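Long-range contacts in 2-hydroxy-3-oxopropionate reductase (Polaromonas sp. JS666, PDB 4DLL), which probably catalyses the NAD(P)-dependent interconversion of glycerate and 2-hydroxy-3-oxopropionate (tartronate semialdehyde): residues A[34-39]-A[55-60]; A[42-47]-A[68-73]; A[48-53]-A[180-185]; A[119-124]-A[174-179]. All coordinates share one frame; numbering follows the deposited sequence.

From the N terminus, contact 1 pairs the first two strands of the sheet, which run parallel, closing a loop that holds helix 43-52. Contact 2 starts in that helix and ends beyond the second strand, in helix 64-71, so it crosses contact 1. Contact 3 leaves the later half of helix 43-52 and spans well over a hundred residues to the end of helix 170-183, crossing both earlier contacts. Contact 4 falls entirely within that span, setting helix 170-183 against strand 119-122, and follows contacts 1 and 2 in series. Helix 43-52 thus serves contacts 2 and 3, and helix 170-183 serves contacts 3 and 4, on one face of the dinucleotide-binding sheet.

Contact 1. Residues A[34-39]-A[55-60]; sequences ITFLGT and YALQVW. With SO4 (sulfate ion), chain C.
Strands 34-37 and 56-60 run parallel, 4.6 Å apart between axes, with Ile34 level with Leu57 and Trp60 beside Leu37. Five backbone hydrogen bonds join them: Gln58 N to Ile34 O, at 2.8 Å, and Gly38 N to Trp60 O, at 2.9 Å, are the straighter ones, with N-H...O angles of 168° and 166°. On the face under helix 43-52, Leu57 CG lies anti to its backbone N (chi1 -176°), which sends CD1 over one face of the Phe36 ring, 4.2 Å from the centroid, in a CH-pi contact. At the strand start, Ile34 CG1 approaches Tyr55 CD2 at 3.6 Å. Cutting Ile34 back to an alanine would remove CG1, CG2 and CD1 and would probably open a gap beside Tyr55 CD2. On the other face Thr35 OG1 passes Gln58 CB and bonds to Ala84 O, while Gln58 OE1 goes to His78. Beyond the strand, Thr39 N donates to sulfate O1 at 2.9 Å, and Arg62 N holds the same ion. Parallel strands linked through helix 43-52, with Gly38 probably opening the glycine-rich motif, form a Rossmann beta-alpha-beta unit, and the sulfate, probably from the crystallisation liquor, may sit where NADP-dependent relatives hold the 2'-phosphate.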
# COMPACT_ATOMS: atom_id res chain seq x y z
N ILE A 34 14.01 -7.68 -32.62
CA ILE A 34 13.64 -8.20 -31.31
C ILE A 34 13.12 -9.65 -31.30
O ILE A 34 12.26 -10.02 -32.09
CB ILE A 34 12.64 -7.28 -30.62
CG1 ILE A 34 13.07 -5.81 -30.77
CG2 ILE A 34 12.50 -7.65 -29.14
CD1 ILE A 34 14.49 -5.47 -30.30
N THR A 35 13.65 -10.47 -30.39
CA THR A 35 13.09 -11.81 -30.16
C THR A 35 12.39 -11.94 -28.77
O THR A 35 12.93 -11.50 -27.75
CB THR A 35 14.20 -12.87 -30.33
OG1 THR A 35 14.77 -12.78 -31.65
CG2 THR A 35 13.68 -14.29 -30.08
N PHE A 36 11.17 -12.47 -28.74
CA PHE A 36 10.59 -12.98 -27.50
C PHE A 36 10.84 -14.45 -27.41
O PHE A 36 10.77 -15.17 -28.41
CB PHE A 36 9.07 -12.73 -27.38
CG PHE A 36 8.70 -11.31 -27.09
CD1 PHE A 36 9.67 -10.32 -27.05
CD2 PHE A 36 7.35 -10.93 -26.97
CE1 PHE A 36 9.35 -8.98 -26.80
CE2 PHE A 36 7.00 -9.58 -26.71
CZ PHE A 36 8.02 -8.61 -26.64
N LEU A 37 11.09 -14.88 -26.18
CA LEU A 37 11.19 -16.25 -25.75
C LEU A 37 10.09 -16.45 -24.69
O LEU A 37 10.21 -15.95 -23.61
CB LEU A 37 12.57 -16.46 -25.12
CG LEU A 37 13.71 -17.04 -25.92
CD1 LEU A 37 13.79 -16.59 -27.32
CD2 LEU A 37 15.07 -16.89 -25.27
N GLY A 38 9.03 -17.18 -25.01
CA GLY A 38 7.90 -17.25 -24.13
C GLY A 38 7.10 -15.97 -24.22
O GLY A 38 7.56 -14.97 -24.77
N THR A 39 5.90 -15.97 -23.68
CA THR A 39 5.08 -14.77 -23.68
C THR A 39 4.69 -14.37 -22.28
O THR A 39 4.11 -13.32 -22.10
CB THR A 39 3.81 -14.93 -24.53
OG1 THR A 39 3.21 -16.20 -24.23
CG2 THR A 39 4.15 -14.85 -26.00
N TYR A 55 9.35 -2.20 -34.64
CA TYR A 55 10.37 -3.18 -34.40
C TYR A 55 9.97 -4.43 -35.11
O TYR A 55 8.79 -4.75 -35.18
CB TYR A 55 10.49 -3.50 -32.91
CG TYR A 55 11.24 -2.48 -32.11
CD1 TYR A 55 10.56 -1.46 -31.42
CD2 TYR A 55 12.64 -2.51 -32.03
CE1 TYR A 55 11.24 -0.51 -30.69
CE2 TYR A 55 13.32 -1.58 -31.30
CZ TYR A 55 12.63 -0.59 -30.62
OH TYR A 55 13.33 0.32 -29.88
N ALA A 56 10.94 -5.18 -35.60
CA ALA A 56 10.59 -6.45 -36.20
C ALA A 56 10.68 -7.56 -35.14
O ALA A 56 11.57 -7.58 -34.29
CB ALA A 56 11.47 -6.75 -37.43
N LEU A 57 9.75 -8.49 -35.17
CA LEU A 57 9.63 -9.37 -34.03
C LEU A 57 9.67 -10.83 -34.40
O LEU A 57 8.89 -11.25 -35.26
CB LEU A 57 8.32 -9.05 -33.30
CG LEU A 57 8.07 -9.82 -32.00
CD1 LEU A 57 9.11 -9.42 -30.93
CD2 LEU A 57 6.60 -9.60 -31.54
N GLN A 58 10.57 -11.58 -33.76
CA GLN A 58 10.60 -13.05 -33.84
C GLN A 58 10.18 -13.59 -32.50
O GLN A 58 10.47 -12.98 -31.47
CB GLN A 58 12.00 -13.60 -34.15
CG GLN A 58 12.86 -12.86 -35.19
CD GLN A 58 12.20 -12.78 -36.58
OE1 GLN A 58 11.62 -13.77 -37.09
NE2 GLN A 58 12.27 -11.60 -37.19
N VAL A 59 9.54 -14.75 -32.51
CA VAL A 59 9.01 -15.34 -31.32
C VAL A 59 9.31 -16.84 -31.29
O VAL A 59 9.23 -17.47 -32.31
CB VAL A 59 7.45 -15.17 -31.27
CG1 VAL A 59 6.87 -15.84 -30.00
CG2 VAL A 59 7.03 -13.72 -31.31
N TRP A 60 9.66 -17.40 -30.15
CA TRP A 60 9.57 -18.83 -29.92
C TRP A 60 8.65 -18.98 -28.70
O TRP A 60 8.79 -18.25 -27.74
CB TRP A 60 10.95 -19.42 -29.65
CG TRP A 60 10.87 -20.81 -29.16
CD1 TRP A 60 10.70 -21.95 -29.92
CD2 TRP A 60 10.87 -21.23 -27.79
NE1 TRP A 60 10.60 -23.05 -29.09
CE2 TRP A 60 10.71 -22.65 -27.78
CE3 TRP A 60 10.99 -20.55 -26.56
CZ2 TRP A 60 10.69 -23.40 -26.60
CZ3 TRP A 60 10.98 -21.30 -25.39
CH2 TRP A 60 10.82 -22.72 -25.42
S SO4 C . 4.19 -19.22 -23.82
O1 SO4 C . 4.54 -18.32 -22.71
O2 SO4 C . 3.17 -18.50 -24.59
O3 SO4 C . 5.38 -19.63 -24.57
O4 SO4 C . 3.62 -20.44 -23.28

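Contact 2. Residues A[42-47]-A[68-73]; sequences MGLPMA and ASLAAL
Leu73 N donates to Leu70 O over 2.9 Å, a backbone bond reaching three residues back, and both of these leucines face helix 43-52. No hydrogen bond passes between the segments; everything that crosses is carbon packing. Leu70 makes the tighter fit: its CD2 presses on Ala47 CB at 3.4 Å, closer than carbons usually come, while its CG lies 4.0 Å from Leu44 CD1. Because Leu70 CG is anti to the carbonyl carbon (chi1 -74°), its branches reach down between the helix and the sheet, where Val59 and Thr39 meet CD1. Leu44 comes in from the outer side. Its chi1 of -128° is well off a staggered value, and CD2 settles on Ser69 CB at 3.7 Å. The Ser69 hydroxyl is bonded to Ala65 O, a turn earlier in its own helix. These are the first two helices of the Rossmann fold, lying side by side on one face of the sheet's parallel part; Ala47 touches Leu57 of the strand that runs between them in sequence. Gly43 probably belongs to the glycine-rich dinucleotide motif at the start of helix 43-52, and Met42, a selenomethionine here, holds the N-cap position. Trimming Leu44 to an alanine would remove CG and both methyls and would probably open a gap beside Ser69 CB and Leu70 CG. At the end of segment 68-73, Leu73 CD1 comes within 4.4 Å of Leu44 O.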
# COMPACT_ATOMS: atom_id res chain seq x y z
N MSE A 42 1.98 -11.09 -20.07
CA MSE A 42 1.56 -9.86 -20.69
C MSE A 42 2.23 -9.75 -22.03
O MSE A 42 2.27 -8.67 -22.65
CB MSE A 42 1.94 -8.69 -19.79
CG MSE A 42 1.27 -8.82 -18.44
SE MSE A 42 1.97 -7.64 -17.13
CE MSE A 42 3.54 -8.63 -16.62
N GLY A 43 2.74 -10.88 -22.49
CA GLY A 43 3.51 -10.95 -23.72
C GLY A 43 2.83 -10.34 -24.94
O GLY A 43 3.49 -9.65 -25.73
N LEU A 44 1.52 -10.60 -25.07
CA LEU A 44 0.78 -10.18 -26.25
C LEU A 44 0.65 -8.67 -26.42
O LEU A 44 0.98 -8.14 -27.49
CB LEU A 44 -0.61 -10.82 -26.28
CG LEU A 44 -0.95 -11.53 -27.57
CD1 LEU A 44 -0.23 -12.88 -27.53
CD2 LEU A 44 -2.50 -11.69 -27.65
N PRO A 45 0.16 -7.98 -25.37
CA PRO A 45 0.06 -6.52 -25.44
C PRO A 45 1.44 -5.87 -25.67
O PRO A 45 1.55 -4.88 -26.43
CB PRO A 45 -0.52 -6.14 -24.07
CG PRO A 45 -0.59 -7.42 -23.26
CD PRO A 45 -0.54 -8.53 -24.20
N MSE A 46 2.48 -6.46 -25.09
CA MSE A 46 3.86 -5.96 -25.31
C MSE A 46 4.41 -6.15 -26.73
O MSE A 46 5.21 -5.34 -27.20
CB MSE A 46 4.84 -6.50 -24.27
CG MSE A 46 4.42 -6.11 -22.89
SE MSE A 46 5.42 -7.09 -21.52
CE MSE A 46 7.13 -6.16 -21.66
N ALA A 47 4.00 -7.23 -27.40
CA ALA A 47 4.42 -7.44 -28.77
C ALA A 47 3.72 -6.44 -29.70
O ALA A 47 4.29 -6.00 -30.68
CB ALA A 47 4.16 -8.85 -29.20
N ALA A 68 -0.55 -17.66 -32.78
CA ALA A 68 -1.45 -17.16 -33.85
C ALA A 68 -1.76 -15.67 -33.71
O ALA A 68 -1.77 -14.95 -34.70
CB ALA A 68 -2.76 -17.96 -33.94
N SER A 69 -2.01 -15.25 -32.48
CA SER A 69 -2.28 -13.87 -32.16
C SER A 69 -1.10 -12.97 -32.49
O SER A 69 -1.28 -11.81 -32.89
CB SER A 69 -2.59 -13.76 -30.69
OG SER A 69 -3.92 -14.12 -30.41
N LEU A 70 0.09 -13.51 -32.30
CA LEU A 70 1.36 -12.83 -32.56
C LEU A 70 1.68 -12.80 -34.05
O LEU A 70 2.16 -11.76 -34.57
CB LEU A 70 2.50 -13.56 -31.81
CG LEU A 70 2.57 -13.36 -30.29
CD1 LEU A 70 3.40 -14.45 -29.59
CD2 LEU A 70 3.08 -11.94 -29.99
N ALA A 71 1.45 -13.94 -34.70
CA ALA A 71 1.56 -14.06 -36.17
C ALA A 71 0.66 -13.04 -36.84
O ALA A 71 1.10 -12.38 -37.77
CB ALA A 71 1.22 -15.48 -36.66
N ALA A 72 -0.56 -12.90 -36.34
CA ALA A 72 -1.49 -11.87 -36.79
C ALA A 72 -0.92 -10.43 -36.69
O ALA A 72 -1.33 -9.56 -37.46
CB ALA A 72 -2.86 -11.99 -36.05
N LEU A 73 0.03 -10.19 -35.78
CA LEU A 73 0.58 -8.84 -35.63
C LEU A 73 1.80 -8.63 -36.51
O LEU A 73 2.28 -7.50 -36.64
CB LEU A 73 0.90 -8.52 -34.18
CG LEU A 73 -0.25 -8.46 -33.16
CD1 LEU A 73 0.23 -8.85 -31.76
CD2 LEU A 73 -0.89 -7.07 -33.13

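Contact 3. Residues A[48-53]-A[180-185]; sequences RRLCEA and LKVFGR
Leu50 CD1 sits at the apolar centre, 3.8 Å from Phe183 CZ and 4.1 Å from Val182 CG1. The two aromatic carbons nearest to it are CZ and CE1; Phe183 CB points away from helix 43-52, but the ring's far end comes nearer, to Leu50. The other Leu50 methyl, CD2, faces Ile34 and Phe36, so this one side chain fills space between two helices and the sheet below. Val182 covers most of the remaining interface. With its CG1 anti to the backbone N (chi1 178°), that methyl lies against the end of the neighbouring helix, 3.8 Å from Arg49 CB and 3.6 Å from Arg49 O, while CG2 meets Ala53 CB at 4.1 Å. The packing sets helix 43-52, the first of the Rossmann fold, alongside helix 170-183, which leads into the outermost strand 184-190; the two helices share one face of the sheet, far apart in sequence as they are. Helix 170-183 finishes here: Leu180 O receives both Phe183 N, at 2.8 Å, and Gly184 N, and Gly184 leaves helical geometry with positive phi. Farther out lies the polar edge. Arg49 bends at its third torsion (94°) and brings NH1 to Val182 O at 2.7 Å. The carbonyl oxygen lies near the guanidinium plane, at its edge, yet the N-H...O angle of 127° makes the bond weak. Arg49 NE has a second weak bond, to Glu158 O. Beyond the turn, Arg185 NH2 reaches Glu232 O of the second subunit.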
# COMPACT_ATOMS: atom_id res chain seq x y z
N ARG A 48 2.50 -6.05 -29.37
CA ARG A 48 1.73 -5.22 -30.24
C ARG A 48 2.27 -3.76 -30.16
O ARG A 48 2.40 -3.09 -31.18
CB ARG A 48 0.26 -5.39 -29.86
CG ARG A 48 -0.77 -4.39 -30.41
CD ARG A 48 -1.74 -4.02 -29.25
NE ARG A 48 -2.95 -3.35 -29.71
N ARG A 49 2.66 -3.30 -28.97
CA ARG A 49 3.26 -1.97 -28.90
C ARG A 49 4.60 -2.01 -29.59
O ARG A 49 5.06 -1.01 -30.15
CB ARG A 49 3.40 -1.49 -27.47
CG ARG A 49 2.12 -1.58 -26.66
CD ARG A 49 2.22 -0.77 -25.41
NE ARG A 49 1.66 0.56 -25.62
CZ ARG A 49 2.36 1.69 -25.75
NH1 ARG A 49 3.69 1.69 -25.70
NH2 ARG A 49 1.71 2.84 -25.93
N LEU A 50 5.22 -3.18 -29.57
CA LEU A 50 6.52 -3.37 -30.16
C LEU A 50 6.47 -3.24 -31.69
O LEU A 50 7.21 -2.46 -32.29
CB LEU A 50 7.06 -4.74 -29.77
CG LEU A 50 8.56 -4.77 -29.70
CD1 LEU A 50 8.96 -3.68 -28.73
CD2 LEU A 50 8.99 -6.12 -29.21
N CYS A 51 5.58 -4.01 -32.30
CA CYS A 51 5.31 -3.89 -33.74
C CYS A 51 4.84 -2.46 -34.06
O CYS A 51 5.38 -1.85 -34.95
CB CYS A 51 4.32 -4.94 -34.20
SG CYS A 51 4.80 -6.57 -33.58
N GLU A 52 3.90 -1.93 -33.28
CA GLU A 52 3.47 -0.52 -33.44
C GLU A 52 4.60 0.50 -33.35
O GLU A 52 4.46 1.59 -33.89
CB GLU A 52 2.39 -0.14 -32.45
CG GLU A 52 1.04 -0.71 -32.75
CD GLU A 52 0.10 -0.48 -31.61
OE1 GLU A 52 -0.43 0.65 -31.47
OE2 GLU A 52 -0.10 -1.42 -30.82
N ALA A 53 5.71 0.19 -32.68
CA ALA A 53 6.86 1.10 -32.69
C ALA A 53 7.78 0.81 -33.87
O ALA A 53 8.82 1.46 -34.07
CB ALA A 53 7.62 1.01 -31.38
N LEU A 180 12.98 -0.45 -23.87
CA LEU A 180 12.32 -0.40 -22.61
C LEU A 180 11.20 0.62 -22.55
O LEU A 180 10.12 0.27 -22.09
CB LEU A 180 13.31 -0.23 -21.46
CG LEU A 180 14.16 -1.50 -21.28
CD1 LEU A 180 15.11 -1.36 -20.14
CD2 LEU A 180 13.38 -2.74 -21.19
N LYS A 181 11.45 1.85 -23.04
CA LYS A 181 10.43 2.93 -23.09
C LYS A 181 9.12 2.55 -23.75
O LYS A 181 8.06 3.10 -23.45
CB LYS A 181 10.95 4.18 -23.79
CG LYS A 181 12.31 4.56 -23.47
CD LYS A 181 12.39 5.61 -22.42
CE LYS A 181 13.57 6.56 -22.71
NZ LYS A 181 13.63 7.72 -21.73
N VAL A 182 9.18 1.64 -24.71
CA VAL A 182 7.97 1.16 -25.37
C VAL A 182 7.05 0.50 -24.32
O VAL A 182 5.81 0.55 -24.44
CB VAL A 182 8.32 0.15 -26.52
CG1 VAL A 182 7.08 -0.42 -27.18
CG2 VAL A 182 9.16 0.81 -27.58
N PHE A 183 7.64 -0.14 -23.30
CA PHE A 183 6.79 -0.89 -22.34
C PHE A 183 6.42 -0.08 -21.12
O PHE A 183 5.35 -0.29 -20.57
CB PHE A 183 7.45 -2.16 -21.88
CG PHE A 183 7.96 -3.02 -22.99
CD1 PHE A 183 7.13 -3.39 -24.03
CD2 PHE A 183 9.27 -3.50 -22.94
CE1 PHE A 183 7.62 -4.21 -25.06
CE2 PHE A 183 9.77 -4.30 -23.94
CZ PHE A 183 8.95 -4.67 -25.02
N GLY A 184 7.29 0.84 -20.70
CA GLY A 184 6.90 1.70 -19.59
C GLY A 184 8.01 2.56 -19.12
O GLY A 184 8.88 2.92 -19.89
N ARG A 185 7.96 2.94 -17.86
CA ARG A 185 9.07 3.67 -17.28
C ARG A 185 10.13 2.69 -16.68
O ARG A 185 9.80 1.88 -15.79
CB ARG A 185 8.55 4.67 -16.24
CG ARG A 185 9.62 5.64 -15.76
CD ARG A 185 9.09 6.59 -14.61
NE ARG A 185 8.44 5.88 -13.50
CZ ARG A 185 9.09 5.25 -12.51
NH1 ARG A 185 10.43 5.21 -12.48
NH2 ARG A 185 8.41 4.65 -11.51

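Contact 4. Residues A[119-124]-A[174-179]; sequences LFLDMA and ERSLPL
Carbon-to-carbon packing joins Leu121 to Leu179 and Leu119 to Arg175. Leu121 CD2 and Leu179 CD2 meet at 3.9 Å as the two side chains run past each other in opposite directions. At the other end, Leu119 CD1 touches Arg175 CD at 4.2 Å, and the side chains cross at about a right angle; the arginine stays extended from CG to NE, so its CD crosses the tip of Leu119 while the side chain also touches Tyr30. Packing of carbon on oxygen occupies the middle. Ser176 OG comes between the two strand leucines, 3.4 Å from Leu119 CD2 and 3.6 Å from Leu121 CD1. Its position anti to the carbonyl carbon (chi1 -76°) folds it back along its own helix, where Asp172 O accepts its hydrogen bond, so this buried hydroxyl is satisfied even among methyl groups. Here helix 170-183 covers the inner strand 119-122 of the Rossmann-type sheet, with axes 10.3 Å apart and inclined by 62°, and Leu146 of the next strand also touches both Leu119 and Ser176. No hydrogen bond crosses between the two segments. In the helix, Leu177 N reaches Glu174 O at 3.1 Å, but the next turn is kinked: Pro178 has no N-H to give, and Leu179 N makes no bond to the preceding turn. At the strand's end, Asp122 OD1 takes a weak bond from Ala124 N at 2.7 Å.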
# COMPACT_ATOMS: atom_id res chain seq x y z
N LEU A 119 22.00 -8.30 -26.95
CA LEU A 119 21.64 -8.17 -25.55
C LEU A 119 20.53 -9.16 -25.20
O LEU A 119 19.64 -9.37 -26.00
CB LEU A 119 21.09 -6.75 -25.27
CG LEU A 119 22.06 -5.75 -24.63
CD1 LEU A 119 23.07 -5.22 -25.69
CD2 LEU A 119 21.34 -4.61 -23.92
N PHE A 120 20.60 -9.71 -23.98
CA PHE A 120 19.60 -10.58 -23.45
C PHE A 120 18.92 -9.90 -22.27
O PHE A 120 19.58 -9.54 -21.34
CB PHE A 120 20.22 -11.90 -23.04
CG PHE A 120 19.26 -12.89 -22.44
CD1 PHE A 120 19.04 -12.92 -21.07
CD2 PHE A 120 18.65 -13.85 -23.23
CE1 PHE A 120 18.19 -13.86 -20.45
CE2 PHE A 120 17.78 -14.81 -22.65
CZ PHE A 120 17.55 -14.81 -21.25
N LEU A 121 17.61 -9.72 -22.35
CA LEU A 121 16.79 -9.07 -21.34
C LEU A 121 16.00 -10.15 -20.65
O LEU A 121 15.14 -10.76 -21.29
CB LEU A 121 15.82 -8.06 -21.99
CG LEU A 121 16.23 -6.58 -21.96
CD1 LEU A 121 17.65 -6.34 -22.38
CD2 LEU A 121 15.31 -5.71 -22.78
N ASP A 122 16.30 -10.40 -19.38
CA ASP A 122 15.49 -11.33 -18.61
C ASP A 122 14.43 -10.64 -17.78
O ASP A 122 14.73 -9.89 -16.85
CB ASP A 122 16.31 -12.31 -17.76
CG ASP A 122 15.50 -13.58 -17.45
OD1 ASP A 122 14.23 -13.50 -17.48
OD2 ASP A 122 16.11 -14.67 -17.21
N MSE A 123 13.19 -10.88 -18.20
CA MSE A 123 11.98 -10.40 -17.54
C MSE A 123 11.37 -11.48 -16.70
O MSE A 123 10.61 -11.17 -15.81
CB MSE A 123 10.93 -10.01 -18.56
CG MSE A 123 11.40 -8.90 -19.43
SE MSE A 123 9.85 -8.01 -20.21
CE MSE A 123 10.67 -6.09 -20.03
N ALA A 124 11.67 -12.73 -16.96
CA ALA A 124 11.22 -13.83 -16.06
C ALA A 124 11.47 -13.49 -14.54
O ALA A 124 12.37 -12.71 -14.20
CB ALA A 124 11.92 -15.08 -16.44
N GLU A 174 21.61 1.70 -21.20
CA GLU A 174 21.30 2.70 -22.24
C GLU A 174 21.01 2.04 -23.59
O GLU A 174 20.08 2.39 -24.29
CB GLU A 174 22.40 3.75 -22.35
CG GLU A 174 22.52 4.52 -21.07
CD GLU A 174 21.33 5.42 -20.86
OE1 GLU A 174 21.00 6.15 -21.83
OE2 GLU A 174 20.70 5.39 -19.75
N ARG A 175 21.80 1.05 -23.96
CA ARG A 175 21.46 0.34 -25.17
C ARG A 175 20.00 -0.14 -25.17
O ARG A 175 19.35 -0.14 -26.22
CB ARG A 175 22.42 -0.81 -25.43
CG ARG A 175 23.72 -0.34 -26.00
CD ARG A 175 24.74 -1.44 -26.24
NE ARG A 175 25.64 -0.98 -27.31
CZ ARG A 175 25.51 -1.29 -28.60
NH1 ARG A 175 24.53 -2.10 -29.00
NH2 ARG A 175 26.37 -0.80 -29.51
N SER A 176 19.49 -0.46 -23.99
CA SER A 176 18.18 -1.07 -23.83
C SER A 176 17.07 -0.12 -23.83
O SER A 176 15.91 -0.55 -23.97
CB SER A 176 18.09 -1.72 -22.44
OG SER A 176 18.82 -2.91 -22.47
N LEU A 177 17.38 1.12 -23.48
CA LEU A 177 16.37 1.98 -22.95
C LEU A 177 15.27 2.24 -23.98
O LEU A 177 14.08 2.21 -23.61
CB LEU A 177 16.97 3.28 -22.33
CG LEU A 177 16.03 4.23 -21.54
CD1 LEU A 177 15.25 3.50 -20.46
CD2 LEU A 177 16.76 5.46 -20.87
N PRO A 178 15.64 2.47 -25.28
CA PRO A 178 14.58 2.72 -26.27
C PRO A 178 13.59 1.54 -26.32
O PRO A 178 12.37 1.76 -26.45
CB PRO A 178 15.35 2.88 -27.60
CG PRO A 178 16.66 3.47 -27.19
CD PRO A 178 16.98 2.68 -25.87
N LEU A 179 14.09 0.30 -26.24
CA LEU A 179 13.12 -0.83 -26.26
C LEU A 179 12.29 -0.78 -24.99
O LEU A 179 11.05 -0.96 -25.03
CB LEU A 179 13.79 -2.17 -26.38
CG LEU A 179 12.68 -3.23 -26.32
CD1 LEU A 179 12.02 -3.26 -27.67
CD2 LEU A 179 13.20 -4.57 -25.90